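3,4-dihydroxy-2-butanone 4-phosphate synthase (Acinetobacter baumannii, PDB 6MNZ) probably converts D-ribulose 5-phosphate to formate and 3,4-dihydroxy-2-butanone 4-phosphate, a step of riboflavin biosynthesis, with magnesium or manganese as cofactor. Local coordinates at residues E93-G98 and A105-A110; V250-F255 and Y324-V329; A318-Q323 and P348-A353. All blocks are in the same frame, centred on the assembly; numbering follows the deposited sequence.

In the fold
All three contacts are surface contacts; none lies in a hydrophobic core. Contact 1 belongs to the 3,4-dihydroxy-2-butanone 4-phosphate synthase region, where a loop folds back on the helix 101-112 that follows it. Contacts 2 and 3 share helix 320-336 in the GTP cyclohydrolase II-like region, on the other side of the chain's centre; their centres lie about 10 Å apart, against 45 and 42 Å from contact 1. The chemistry differs: contact 1 combines an imidazole edge, a methyl group and a water bridge, contact 2 sets aliphatic side chains between strand and helix, and contact 3 lays an arginine from a turn across the first turn of the same helix.

Contact 1: E93-G98 and A105-A110; sequences EGITTG and AHTIQA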
ATOM      1  N   GLU A  93     -20.792 -28.434 -13.158  1.00 55.55           N
ATOM      2  CA  GLU A  93     -22.157 -28.809 -13.518  1.00 52.56           C
ATOM      3  C   GLU A  93     -22.184 -30.210 -14.122  1.00 44.43           C
ATOM      4  O   GLU A  93     -22.750 -30.448 -15.192  1.00 65.61           O
ATOM      5  CB  GLU A  93     -22.755 -27.789 -14.483  1.00 41.50           C
ATOM      6  CG  GLU A  93     -22.658 -26.349 -13.999  1.00 44.28           C
ATOM      7  CD  GLU A  93     -21.284 -25.745 -14.227  1.00 47.69           C
ATOM      8  OE1 GLU A  93     -20.329 -26.517 -14.457  1.00 53.28           O
ATOM      9  OE2 GLU A  93     -21.174 -24.502 -14.260  1.00 61.22           O
ATOM     10  N   GLY A  94     -21.521 -31.153 -13.457  1.00 33.63           N
ATOM     11  CA  GLY A  94     -22.026 -32.508 -13.368  1.00 42.78           C
ATOM     12  C   GLY A  94     -22.229 -32.955 -11.936  1.00 52.92           C
ATOM     13  O   GLY A  94     -22.026 -34.127 -11.603  1.00 36.08           O
ATOM     14  N   ILE A  95     -22.645 -32.026 -11.081  1.00 40.01           N
ATOM     15  CA  ILE A  95     -22.553 -32.180  -9.637  1.00 39.76           C
ATOM     16  C   ILE A  95     -23.961 -32.195  -9.064  1.00 32.09           C
ATOM     17  O   ILE A  95     -24.875 -31.564  -9.603  1.00 44.15           O
ATOM     18  CB  ILE A  95     -21.712 -31.056  -8.999  1.00 43.54           C
ATOM     19  CG1 ILE A  95     -22.482 -29.735  -9.036  1.00 47.52           C
ATOM     20  CG2 ILE A  95     -20.377 -30.924  -9.726  1.00 41.04           C
ATOM     21  CD1 ILE A  95     -21.683 -28.546  -8.560  1.00 54.63           C
ATOM     22  N   THR A  96     -24.153 -32.974  -8.000  1.00 35.15           N
ATOM     23  CA  THR A  96     -25.357 -32.851  -7.187  1.00 40.53           C
ATOM     24  C   THR A  96     -25.137 -31.953  -5.977  1.00 41.36           C
ATOM     25  O   THR A  96     -25.665 -30.838  -5.918  1.00 43.15           O
ATOM     26  CB  THR A  96     -25.824 -34.234  -6.718  1.00 46.27           C
ATOM     27  OG1 THR A  96     -24.690 -35.010  -6.311  1.00 30.68           O
ATOM     28  CG2 THR A  96     -26.564 -34.959  -7.830  1.00 51.74           C
ATOM     29  N   THR A  97     -24.257 -32.370  -5.071  1.00 34.38           N
ATOM     30  CA  THR A  97     -23.885 -31.567  -3.917  1.00 35.44           C
ATOM     31  C   THR A  97     -22.491 -30.975  -4.032  1.00 43.27           C
ATOM     32  O   THR A  97     -22.245 -29.896  -3.487  1.00 41.10           O
ATOM     33  CB  THR A  97     -23.962 -32.409  -2.635  1.00 43.52           C
ATOM     34  OG1 THR A  97     -22.864 -33.328  -2.593  1.00 40.15           O
ATOM     35  CG2 THR A  97     -25.273 -33.182  -2.581  1.00 41.41           C
ATOM     36  N   GLY A  98     -21.566 -31.677  -4.679  1.00 47.82           N
ATOM     37  CA  GLY A  98     -20.240 -31.161  -4.915  1.00 37.62           C
ATOM     38  C   GLY A  98     -19.244 -31.416  -3.808  1.00 37.00           C
ATOM     39  O   GLY A  98     -18.082 -31.012  -3.940  1.00 30.87           O
ATOM     40  N   ALA A 105     -13.223 -33.474  -7.357  1.00 36.31           N
ATOM     41  CA  ALA A 105     -12.306 -33.730  -8.462  1.00 31.59           C
ATOM     42  C   ALA A 105     -12.904 -33.269  -9.786  1.00 37.41           C
ATOM     43  O   ALA A 105     -12.292 -32.481 -10.516  1.00 45.20           O
ATOM     44  CB  ALA A 105     -11.957 -35.217  -8.515  1.00 34.64           C
ATOM     45  N   HIS A 106     -14.165 -33.630 -10.032  1.00 43.85           N
ATOM     46  CA  HIS A 106     -14.824 -33.221 -11.268  1.00 44.00           C
ATOM     47  C   HIS A 106     -14.911 -31.704 -11.371  1.00 42.11           C
ATOM     48  O   HIS A 106     -14.683 -31.133 -12.444  1.00 43.70           O
ATOM     49  CB  HIS A 106     -16.218 -33.846 -11.342  1.00 36.04           C
ATOM     50  CG  HIS A 106     -17.022 -33.397 -12.521  1.00 33.99           C
ATOM     51  ND1 HIS A 106     -16.448 -32.905 -13.672  1.00 50.07           N
ATOM     52  CD2 HIS A 106     -18.360 -33.374 -12.730  1.00 43.97           C
ATOM     53  CE1 HIS A 106     -17.399 -32.479 -14.485  1.00 49.96           C
ATOM     54  NE2 HIS A 106     -18.569 -32.777 -13.949  1.00 40.27           N
ATOM     55  N   THR A 107     -15.175 -31.027 -10.252  1.00 33.08           N
ATOM     56  CA  THR A 107     -15.217 -29.569 -10.267  1.00 46.58           C
ATOM     57  C   THR A 107     -13.870 -28.989 -10.685  1.00 44.04           C
ATOM     58  O   THR A 107     -13.810 -28.020 -11.451  1.00 41.54           O
ATOM     59  CB  THR A 107     -15.628 -29.040  -8.891  1.00 42.68           C
ATOM     60  OG1 THR A 107     -16.996 -29.387  -8.636  1.00 37.91           O
ATOM     61  CG2 THR A 107     -15.468 -27.525  -8.824  1.00 36.23           C
ATOM     62  N   ILE A 108     -12.781 -29.518 -10.125  1.00 36.53           N
ATOM     63  CA  ILE A 108     -11.452 -29.016 -10.465  1.00 38.62           C
ATOM     64  C   ILE A 108     -11.206 -29.142 -11.963  1.00 38.57           C
ATOM     65  O   ILE A 108     -10.741 -28.200 -12.615  1.00 28.67           O
ATOM     66  CB  ILE A 108     -10.377 -29.759  -9.652  1.00 41.99           C
ATOM     67  CG1 ILE A 108     -10.492 -29.392  -8.172  1.00 25.90           C
ATOM     68  CG2 ILE A 108      -8.984 -29.433 -10.175  1.00 36.51           C
ATOM     69  CD1 ILE A 108      -9.964 -30.457  -7.235  1.00 37.02           C
ATOM     70  N   GLN A 109     -11.536 -30.303 -12.534  1.00 48.00           N
ATOM     71  CA  GLN A 109     -11.298 -30.527 -13.956  1.00 48.23           C
ATOM     72  C   GLN A 109     -11.941 -29.435 -14.800  1.00 45.76           C
ATOM     73  O   GLN A 109     -11.325 -28.919 -15.739  1.00 41.30           O
ATOM     74  CB  GLN A 109     -11.828 -31.901 -14.367  1.00 54.23           C
ATOM     75  CG  GLN A 109     -11.133 -33.072 -13.684  1.00 51.18           C
ATOM     76  CD  GLN A 109      -9.620 -33.013 -13.792  1.00 64.68           C
ATOM     77  OE1 GLN A 109      -8.915 -33.496 -12.909  1.00 64.17           O
ATOM     78  NE2 GLN A 109      -9.121 -32.587 -14.950  1.00 65.74           N
ATOM     79  N   ALA A 110     -13.175 -29.052 -14.463  1.00 55.07           N
ATOM     80  CA  ALA A 110     -13.861 -28.015 -15.224  1.00 45.87           C
ATOM     81  C   ALA A 110     -13.096 -26.701 -15.169  1.00 39.50           C
ATOM     82  O   ALA A 110     -12.963 -26.009 -16.186  1.00 42.53           O
ATOM     83  CB  ALA A 110     -15.282 -27.829 -14.693  1.00 32.87           C
TER
HETATM   84  O   HOH W   1     -17.320 -29.489  -6.162  1.00 31.97           O
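His-106 turns one edge of its imidazole ring to the loop at Gly-94, whose CA lies in the ring plane, 3.5 Å from His-106 NE2 and 3.8 Å from His-106 CD2. The ring gets there because CG is anti to the backbone N (chi1 175°), which swings it off the helix toward the loop. The imidazole comes up against the glycine backbone itself. One residue on, Ile-95 meets Thr-107 at an oblique angle, with Ile-95 CG2 3.9 Å from Thr-107 OG1; the same methyl group also lies obliquely to the imidazole, 4.4 Å from His-106 CD2. The hydroxyl of Thr-107 is held from its own helix by Glu-103 O. A water links it to the far end of the loop, donating to Gly-98 O at 2.8 Å from that oxygen. Glu-103 also grips the loop, its carboxylate taking hydrogen bonds from Thr-96 OG1 and Gly-98 N. The loop, which follows strand 90-91, thus folds along the outer side of helix 101-112, while Ala-105 and Ile-108 pack on helix 42-52 and Thr-107 and Ile-108 reach strand 127-131, at the margin of the six-stranded sheet.

Contact 2: V250-F255 and Y324-V329; sequences VRVHGF and YQTIGV. With SO4 (sulfate ion), chain D.
A beta-alpha-beta unit of the GTP cyclohydrolase II-like region places Val-252, on strand 248-253, beneath Thr-326 and Ile-327 of helix 320-336. Each methyl group of the valine meets a different helix residue. CG1, anti to the backbone N (chi1 168°), meets Thr-326 CG2 at 3.6 Å, the two side chains sliding past each other in opposite directions. CG2 faces Ile-327, whose side chain crosses the valine at about a right angle and brings CD1 to 4.0 Å from Val-252 CG2. Thr-326 meets the strand with its methyl group; its OG1 is hydrogen-bonded to His-322 O one turn back in the helix.

The residues before and after Val-252 send their CB atoms to the other side of the strand. Arg-251 NE makes a weak hydrogen bond to His-253 ND1 (3.4 Å), and its guanidinium, at the end of a chain bent at chi2, holds a sulfate, probably from the crystallisation liquor. Sulfate O1 sits at the guanidinium edge, in its plane, taking bonds from Arg-251 NH1 at 3.2 Å (146°) and from Arg-251 NH2 at 3.1 Å (153°); bonds to O2 and O3 are weak. Ser-347 OG also binds the anion.

Strand 248-253 runs parallel to and between strands 290-292 and 342-344, while helix 320-336 lies on the connection from the first of these to the second. With the helix passing over the intervening strand and aliphatic side chains between them, this is a beta-alpha-beta crossover that skips one strand, 248-253, lying between the two it joins.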
ATOM      1  N   VAL A 250      30.994  -5.277  -3.677  1.00 44.93           N
ATOM      2  CA  VAL A 250      29.573  -5.495  -3.912  1.00 48.14           C
ATOM      3  C   VAL A 250      28.821  -5.317  -2.601  1.00 44.70           C
ATOM      4  O   VAL A 250      29.293  -5.738  -1.540  1.00 42.67           O
ATOM      5  CB  VAL A 250      29.303  -6.892  -4.507  1.00 38.43           C
ATOM      6  CG1 VAL A 250      27.807  -7.141  -4.621  1.00 49.15           C
ATOM      7  CG2 VAL A 250      29.976  -7.021  -5.860  1.00 45.14           C
ATOM      8  N   ARG A 251      27.633  -4.720  -2.684  1.00 42.98           N
ATOM      9  CA  ARG A 251      26.634  -4.824  -1.627  1.00 42.38           C
ATOM     10  C   ARG A 251      25.263  -4.986  -2.260  1.00 45.61           C
ATOM     11  O   ARG A 251      24.805  -4.098  -2.985  1.00 47.03           O
ATOM     12  CB  ARG A 251      26.658  -3.594  -0.719  1.00 33.78           C
ATOM     13  CG  ARG A 251      25.569  -3.596   0.340  1.00 44.54           C
ATOM     14  CD  ARG A 251      26.125  -3.259   1.712  1.00 45.80           C
ATOM     15  NE  ARG A 251      25.089  -3.288   2.742  1.00 44.70           N
ATOM     16  CZ  ARG A 251      24.856  -4.316   3.554  1.00 53.70           C
ATOM     17  NH1 ARG A 251      25.651  -5.379   3.547  1.00 51.99           N
ATOM     18  NH2 ARG A 251      23.876  -4.242   4.442  1.00 65.89           N
ATOM     19  N   VAL A 252      24.591  -6.087  -1.940  1.00 52.60           N
ATOM     20  CA  VAL A 252      23.146  -6.186  -2.110  1.00 45.55           C
ATOM     21  C   VAL A 252      22.453  -5.562  -0.906  1.00 47.69           C
ATOM     22  O   VAL A 252      22.763  -5.891   0.245  1.00 39.20           O
ATOM     23  CB  VAL A 252      22.723  -7.651  -2.295  1.00 44.34           C
ATOM     24  CG1 VAL A 252      21.212  -7.789  -2.178  1.00 53.10           C
ATOM     25  CG2 VAL A 252      23.213  -8.171  -3.636  1.00 44.78           C
ATOM     26  N   HIS A 253      21.477  -4.693  -1.169  1.00 59.87           N
ATOM     27  CA  HIS A 253      21.010  -3.717  -0.190  1.00 49.47           C
ATOM     28  C   HIS A 253      19.490  -3.744  -0.130  1.00 52.61           C
ATOM     29  O   HIS A 253      18.823  -3.461  -1.131  1.00 50.53           O
ATOM     30  CB  HIS A 253      21.501  -2.313  -0.539  1.00 43.89           C
ATOM     31  CG  HIS A 253      21.565  -1.395   0.638  1.00 42.73           C
ATOM     32  ND1 HIS A 253      22.290  -1.707   1.768  1.00 50.65           N
ATOM     33  CD2 HIS A 253      20.815  -0.318   0.962  1.00 48.33           C
ATOM     34  CE1 HIS A 253      22.036  -0.818   2.711  1.00 46.83           C
ATOM     35  NE2 HIS A 253      21.191   0.068   2.223  1.00 46.89           N
ATOM     36  N   GLY A 254      18.950  -4.050   1.045  1.00 66.53           N
ATOM     37  CA  GLY A 254      17.540  -3.834   1.351  1.00 72.83           C
ATOM     38  C   GLY A 254      17.360  -2.768   2.421  1.00 65.55           C
ATOM     39  O   GLY A 254      18.076  -2.760   3.425  1.00 65.25           O
ATOM     40  N   PHE A 255      16.363  -1.906   2.219  1.00 75.11           N
ATOM     41  CA  PHE A 255      16.137  -0.779   3.116  1.00 69.82           C
ATOM     42  C   PHE A 255      15.882  -1.261   4.541  1.00 73.95           C
ATOM     43  O   PHE A 255      15.407  -2.375   4.772  1.00 85.82           O
ATOM     44  CB  PHE A 255      14.944   0.044   2.626  1.00 67.16           C
ATOM     45  CG  PHE A 255      14.745   1.331   3.373  1.00 54.87           C
ATOM     46  CD1 PHE A 255      13.511   1.638   3.921  1.00 63.49           C
ATOM     47  CD2 PHE A 255      15.716   2.314   3.343  1.00 46.48           C
ATOM     48  CE1 PHE A 255      13.292   2.859   4.528  1.00 56.86           C
ATOM     49  CE2 PHE A 255      15.519   3.520   3.981  1.00 39.37           C
ATOM     50  CZ  PHE A 255      14.315   3.779   4.606  1.00 51.66           C
ATOM     51  N   TYR A 324      16.355 -15.769  -0.316  1.00 44.05           N
ATOM     52  CA  TYR A 324      16.639 -16.312  -1.638  1.00 42.80           C
ATOM     53  C   TYR A 324      16.012 -15.465  -2.736  1.00 36.87           C
ATOM     54  O   TYR A 324      16.538 -15.412  -3.854  1.00 40.63           O
ATOM     55  CB  TYR A 324      16.128 -17.749  -1.742  1.00 50.41           C
ATOM     56  CG  TYR A 324      16.744 -18.715  -0.754  1.00 59.13           C
ATOM     57  CD1 TYR A 324      17.891 -18.382  -0.045  1.00 58.29           C
ATOM     58  CD2 TYR A 324      16.281 -20.019  -0.664  1.00 56.31           C
ATOM     59  CE1 TYR A 324      18.491 -19.287   0.805  1.00 58.12           C
ATOM     60  CE2 TYR A 324      16.904 -20.946   0.144  1.00 53.48           C
ATOM     61  CZ  TYR A 324      17.999 -20.572   0.889  1.00 57.66           C
ATOM     62  OH  TYR A 324      18.608 -21.488   1.714  1.00 69.52           O
ATOM     63  N   GLN A 325      14.863 -14.850  -2.458  1.00 34.76           N
ATOM     64  CA  GLN A 325      14.356 -13.797  -3.328  1.00 35.07           C
ATOM     65  C   GLN A 325      15.379 -12.678  -3.475  1.00 38.22           C
ATOM     66  O   GLN A 325      15.697 -12.253  -4.592  1.00 37.82           O
ATOM     67  CB  GLN A 325      13.037 -13.256  -2.777  1.00 39.80           C
ATOM     68  CG  GLN A 325      11.874 -14.224  -2.905  1.00 37.71           C
ATOM     69  CD  GLN A 325      10.672 -13.806  -2.082  1.00 30.94           C
ATOM     70  OE1 GLN A 325      10.705 -12.789  -1.389  1.00 34.22           O
ATOM     71  NE2 GLN A 325       9.576 -14.540  -2.224  1.00 38.71           N
ATOM     72  N   THR A 326      15.913 -12.190  -2.354  1.00 36.24           N
ATOM     73  CA  THR A 326      16.820 -11.049  -2.399  1.00 40.50           C
ATOM     74  C   THR A 326      18.051 -11.374  -3.232  1.00 43.62           C
ATOM     75  O   THR A 326      18.266 -10.795  -4.304  1.00 48.22           O
ATOM     76  CB  THR A 326      17.230 -10.640  -0.980  1.00 36.17           C
ATOM     77  OG1 THR A 326      16.099 -10.098  -0.290  1.00 47.31           O
ATOM     78  CG2 THR A 326      18.358  -9.595  -1.009  1.00 35.56           C
ATOM     79  N   ILE A 327      18.808 -12.391  -2.814  1.00 29.18           N
ATOM     80  CA  ILE A 327      20.113 -12.632  -3.413  1.00 34.98           C
ATOM     81  C   ILE A 327      19.984 -13.247  -4.798  1.00 34.42           C
ATOM     82  O   ILE A 327      20.854 -13.025  -5.648  1.00 38.09           O
ATOM     83  CB  ILE A 327      20.965 -13.518  -2.481  1.00 48.69           C
ATOM     84  CG1 ILE A 327      22.448 -13.148  -2.605  1.00 68.63           C
ATOM     85  CG2 ILE A 327      20.753 -14.996  -2.787  1.00 37.53           C
ATOM     86  CD1 ILE A 327      22.797 -11.780  -2.037  1.00 43.81           C
ATOM     87  N   GLY A 328      18.834 -13.845  -5.112  1.00 46.10           N
ATOM     88  CA  GLY A 328      18.593 -14.291  -6.473  1.00 48.59           C
ATOM     89  C   GLY A 328      18.405 -13.142  -7.444  1.00 42.24           C
ATOM     90  O   GLY A 328      18.953 -13.156  -8.551  1.00 31.92           O
ATOM     91  N   VAL A 329      17.639 -12.124  -7.046  1.00 40.54           N
ATOM     92  CA  VAL A 329      17.558 -10.903  -7.842  1.00 37.87           C
ATOM     93  C   VAL A 329      18.912 -10.209  -7.873  1.00 32.76           C
ATOM     94  O   VAL A 329      19.445  -9.901  -8.946  1.00 30.01           O
ATOM     95  CB  VAL A 329      16.460  -9.974  -7.293  1.00 38.88           C
ATOM     96  CG1 VAL A 329      16.509  -8.610  -7.978  1.00 28.27           C
ATOM     97  CG2 VAL A 329      15.093 -10.609  -7.479  1.00 46.23           C
TER
HETATM   98  S   SO4 D 402      24.821  -6.569   6.934  1.00 53.66           S
HETATM   99  O1  SO4 D 402      24.048  -7.040   5.789  1.00 52.08           O
HETATM  100  O2  SO4 D 402      26.228  -6.455   6.559  1.00 54.67           O
HETATM  101  O3  SO4 D 402      24.318  -5.264   7.355  1.00 51.68           O
HETATM  102  O4  SO4 D 402      24.687  -7.522   8.031  1.00 69.88           O

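Contact 3: A318-Q323 and P348-A353; sequences AALSHQ and PLRFNA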
ATOM      1  N   ALA A 318      14.616 -15.225  10.129  1.00 59.77           N
ATOM      2  CA  ALA A 318      14.928 -15.934   8.894  1.00 46.75           C
ATOM      3  C   ALA A 318      14.261 -15.251   7.703  1.00 47.77           C
ATOM      4  O   ALA A 318      14.891 -14.464   6.996  1.00 62.09           O
ATOM      5  CB  ALA A 318      14.489 -17.388   8.991  1.00 47.23           C
ATOM      6  N   ALA A 319      12.976 -15.533   7.503  1.00 44.69           N
ATOM      7  CA  ALA A 319      12.306 -15.263   6.234  1.00 38.00           C
ATOM      8  C   ALA A 319      13.157 -15.757   5.064  1.00 44.00           C
ATOM      9  O   ALA A 319      13.655 -14.979   4.247  1.00 43.08           O
ATOM     10  CB  ALA A 319      11.985 -13.774   6.096  1.00 45.03           C
ATOM     11  N   LEU A 320      13.496 -17.047   5.133  1.00 42.73           N
ATOM     12  CA  LEU A 320      14.464 -17.614   4.201  1.00 28.81           C
ATOM     13  C   LEU A 320      14.007 -17.456   2.759  1.00 44.71           C
ATOM     14  O   LEU A 320      14.838 -17.282   1.859  1.00 48.45           O
ATOM     15  CB  LEU A 320      14.688 -19.090   4.525  1.00 37.11           C
ATOM     16  CG  LEU A 320      15.986 -19.739   4.046  1.00 58.66           C
ATOM     17  CD1 LEU A 320      17.203 -18.950   4.491  1.00 56.64           C
ATOM     18  CD2 LEU A 320      16.058 -21.173   4.560  1.00 45.62           C
ATOM     19  N   SER A 321      12.697 -17.519   2.517  1.00 52.59           N
ATOM     20  CA  SER A 321      12.170 -17.182   1.200  1.00 45.77           C
ATOM     21  C   SER A 321      12.602 -15.782   0.781  1.00 39.04           C
ATOM     22  O   SER A 321      13.116 -15.584  -0.325  1.00 34.04           O
ATOM     23  CB  SER A 321      10.647 -17.294   1.211  1.00 40.82           C
ATOM     24  OG  SER A 321      10.248 -18.641   1.383  1.00 43.16           O
ATOM     25  N   HIS A 322      12.379 -14.793   1.648  1.00 37.13           N
ATOM     26  CA  HIS A 322      12.740 -13.420   1.316  1.00 39.27           C
ATOM     27  C   HIS A 322      14.238 -13.252   1.109  1.00 36.26           C
ATOM     28  O   HIS A 322      14.654 -12.320   0.415  1.00 36.17           O
ATOM     29  CB  HIS A 322      12.257 -12.476   2.417  1.00 41.40           C
ATOM     30  CG  HIS A 322      12.514 -11.031   2.127  1.00 46.04           C
ATOM     31  ND1 HIS A 322      13.724 -10.423   2.386  1.00 51.41           N
ATOM     32  CD2 HIS A 322      11.746 -10.093   1.522  1.00 37.68           C
ATOM     33  CE1 HIS A 322      13.651  -9.145   2.058  1.00 47.61           C
ATOM     34  NE2 HIS A 322      12.477  -8.930   1.491  1.00 54.03           N
ATOM     35  N   GLN A 323      15.056 -14.142   1.673  1.00 38.87           N
ATOM     36  CA  GLN A 323      16.495 -14.080   1.445  1.00 41.61           C
ATOM     37  C   GLN A 323      16.854 -14.585   0.052  1.00 40.58           C
ATOM     38  O   GLN A 323      17.548 -13.898  -0.706  1.00 46.95           O
ATOM     39  CB  GLN A 323      17.230 -14.890   2.513  1.00 37.08           C
ATOM     40  CG  GLN A 323      17.163 -14.289   3.909  1.00 58.77           C
ATOM     41  CD  GLN A 323      17.930 -15.107   4.932  1.00 67.77           C
ATOM     42  OE1 GLN A 323      18.571 -16.101   4.593  1.00 69.91           O
ATOM     43  NE2 GLN A 323      17.899 -14.670   6.184  1.00 64.57           N
ATOM     44  N   PRO A 348      28.333 -12.387   6.777  1.00 55.07           N
ATOM     45  CA  PRO A 348      28.286 -13.645   6.026  1.00 61.52           C
ATOM     46  C   PRO A 348      26.860 -14.145   5.845  1.00 59.81           C
ATOM     47  O   PRO A 348      26.000 -13.973   6.712  1.00 52.72           O
ATOM     48  CB  PRO A 348      29.112 -14.609   6.892  1.00 62.78           C
ATOM     49  CG  PRO A 348      29.263 -13.927   8.227  1.00 56.11           C
ATOM     50  CD  PRO A 348      29.258 -12.467   7.919  1.00 56.16           C
ATOM     51  N   LEU A 349      26.631 -14.804   4.713  1.00 58.36           N
ATOM     52  CA  LEU A 349      25.291 -15.182   4.295  1.00 65.91           C
ATOM     53  C   LEU A 349      24.984 -16.596   4.792  1.00 72.19           C
ATOM     54  O   LEU A 349      25.773 -17.209   5.514  1.00 79.02           O
ATOM     55  CB  LEU A 349      25.162 -15.073   2.776  1.00 68.63           C
ATOM     56  CG  LEU A 349      25.671 -13.771   2.152  1.00 73.61           C
ATOM     57  CD1 LEU A 349      25.698 -13.880   0.636  1.00 40.88           C
ATOM     58  CD2 LEU A 349      24.817 -12.590   2.592  1.00 71.76           C
ATOM     59  N   ARG A 350      23.844 -17.143   4.379  1.00 54.39           N
ATOM     60  CA  ARG A 350      23.622 -18.576   4.502  1.00 69.61           C
ATOM     61  C   ARG A 350      24.688 -19.343   3.729  1.00 70.93           C
ATOM     62  O   ARG A 350      25.198 -18.883   2.704  1.00 67.34           O
ATOM     63  CB  ARG A 350      22.231 -18.946   3.990  1.00 73.94           C
ATOM     64  CG  ARG A 350      21.092 -18.409   4.846  1.00 67.85           C
ATOM     65  CD  ARG A 350      20.813 -19.313   6.038  1.00 48.82           C
ATOM     66  NE  ARG A 350      19.948 -18.668   7.023  1.00 63.27           N
ATOM     67  CZ  ARG A 350      20.368 -17.808   7.947  1.00 75.76           C
ATOM     68  NH1 ARG A 350      21.651 -17.476   8.023  1.00 88.60           N
ATOM     69  NH2 ARG A 350      19.504 -17.294   8.812  1.00 68.42           N
ATOM     70  N   PHE A 351      25.020 -20.531   4.226  1.00 59.75           N
ATOM     71  CA  PHE A 351      25.911 -21.416   3.495  1.00 71.66           C
ATOM     72  C   PHE A 351      25.285 -21.820   2.167  1.00 76.60           C
ATOM     73  O   PHE A 351      24.067 -21.988   2.060  1.00 73.80           O
ATOM     74  CB  PHE A 351      26.229 -22.656   4.327  1.00 71.12           C
ATOM     75  CG  PHE A 351      27.351 -23.480   3.775  1.00 76.40           C
ATOM     76  CD1 PHE A 351      28.664 -23.073   3.931  1.00 66.13           C
ATOM     77  CD2 PHE A 351      27.087 -24.585   2.984  1.00 85.26           C
ATOM     78  CE1 PHE A 351      29.690 -23.744   3.298  1.00 69.55           C
ATOM     79  CE2 PHE A 351      28.114 -25.305   2.411  1.00 76.28           C
ATOM     80  CZ  PHE A 351      29.409 -24.846   2.512  1.00 69.38           C
ATOM     81  N   ASN A 352      26.120 -21.896   1.131  1.00 74.66           N
ATOM     82  CA  ASN A 352      25.668 -22.184  -0.230  1.00 74.62           C
ATOM     83  C   ASN A 352      24.596 -21.200  -0.686  1.00 70.21           C
ATOM     84  O   ASN A 352      23.782 -21.512  -1.558  1.00 61.69           O
ATOM     85  CB  ASN A 352      25.149 -23.620  -0.348  1.00 81.81           C
ATOM     86  CG  ASN A 352      26.261 -24.627  -0.560  1.00 84.02           C
ATOM     87  OD1 ASN A 352      27.437 -24.317  -0.370  1.00 79.65           O
ATOM     88  ND2 ASN A 352      25.901 -25.816  -1.028  1.00 92.06           N
ATOM     89  N   ALA A 353      24.596 -19.994  -0.117  1.00 63.41           N
ATOM     90  CA  ALA A 353      23.542 -19.040  -0.433  1.00 60.20           C
ATOM     91  C   ALA A 353      23.484 -18.754  -1.928  1.00 61.36           C
ATOM     92  O   ALA A 353      22.408 -18.448  -2.456  1.00 62.38           O
ATOM     93  CB  ALA A 353      23.754 -17.747   0.354  1.00 53.74           C
TER
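The guanidinium of Arg-350 has Gln-323 OE1 over one face, 3.8 Å from Arg-350 NE, while Leu-320 CD1 approaches it obliquely, 3.7 Å from that same nitrogen. The amide and guanidinium planes stand 66° apart and the two side chains cross at about a right angle, so the glutamine meets the arginine with its oxygen and not by lying flat on it. Arg-350 opens a type II beta turn that ends at Ala-353, and the side chain leaves this turn to lie against the N-terminal turn of helix 320-336, where Ala-319 occupies the N-cap position.

The aliphatic part of the arginine shares in the contact. Arg-350 CG is 3.4 Å from Gln-323 OE1 and 3.9 Å from Leu-320 CD1, and a bend at chi2 (-83°) then leads the rest of the chain past the leucine methyl group. Gln-323 is extended beyond CG, which carries its amide out from the helix to meet the arginine. The carbonyl oxygen placed over the cationic group would probably be favourable electrostatically.

The helix start is tied to the synthase region by two carboxylates: Asp-26 accepts from Ala-319 N and Asp-24 from Ser-321 N. Leu-320 lies about 9 Å, side chain to side chain, from Arg-27 and Ala-141, which are predicted to bind D-ribulose 5-phosphate. The turn is closed on itself by a weak hydrogen bond from Ala-353 N to Arg-350 O. Asn-352, its third residue, has the positive phi (55°) that a type II turn requires, and beyond it Ala-353 O packs against the helix at Ile-327 CG2, 3.8 Å away.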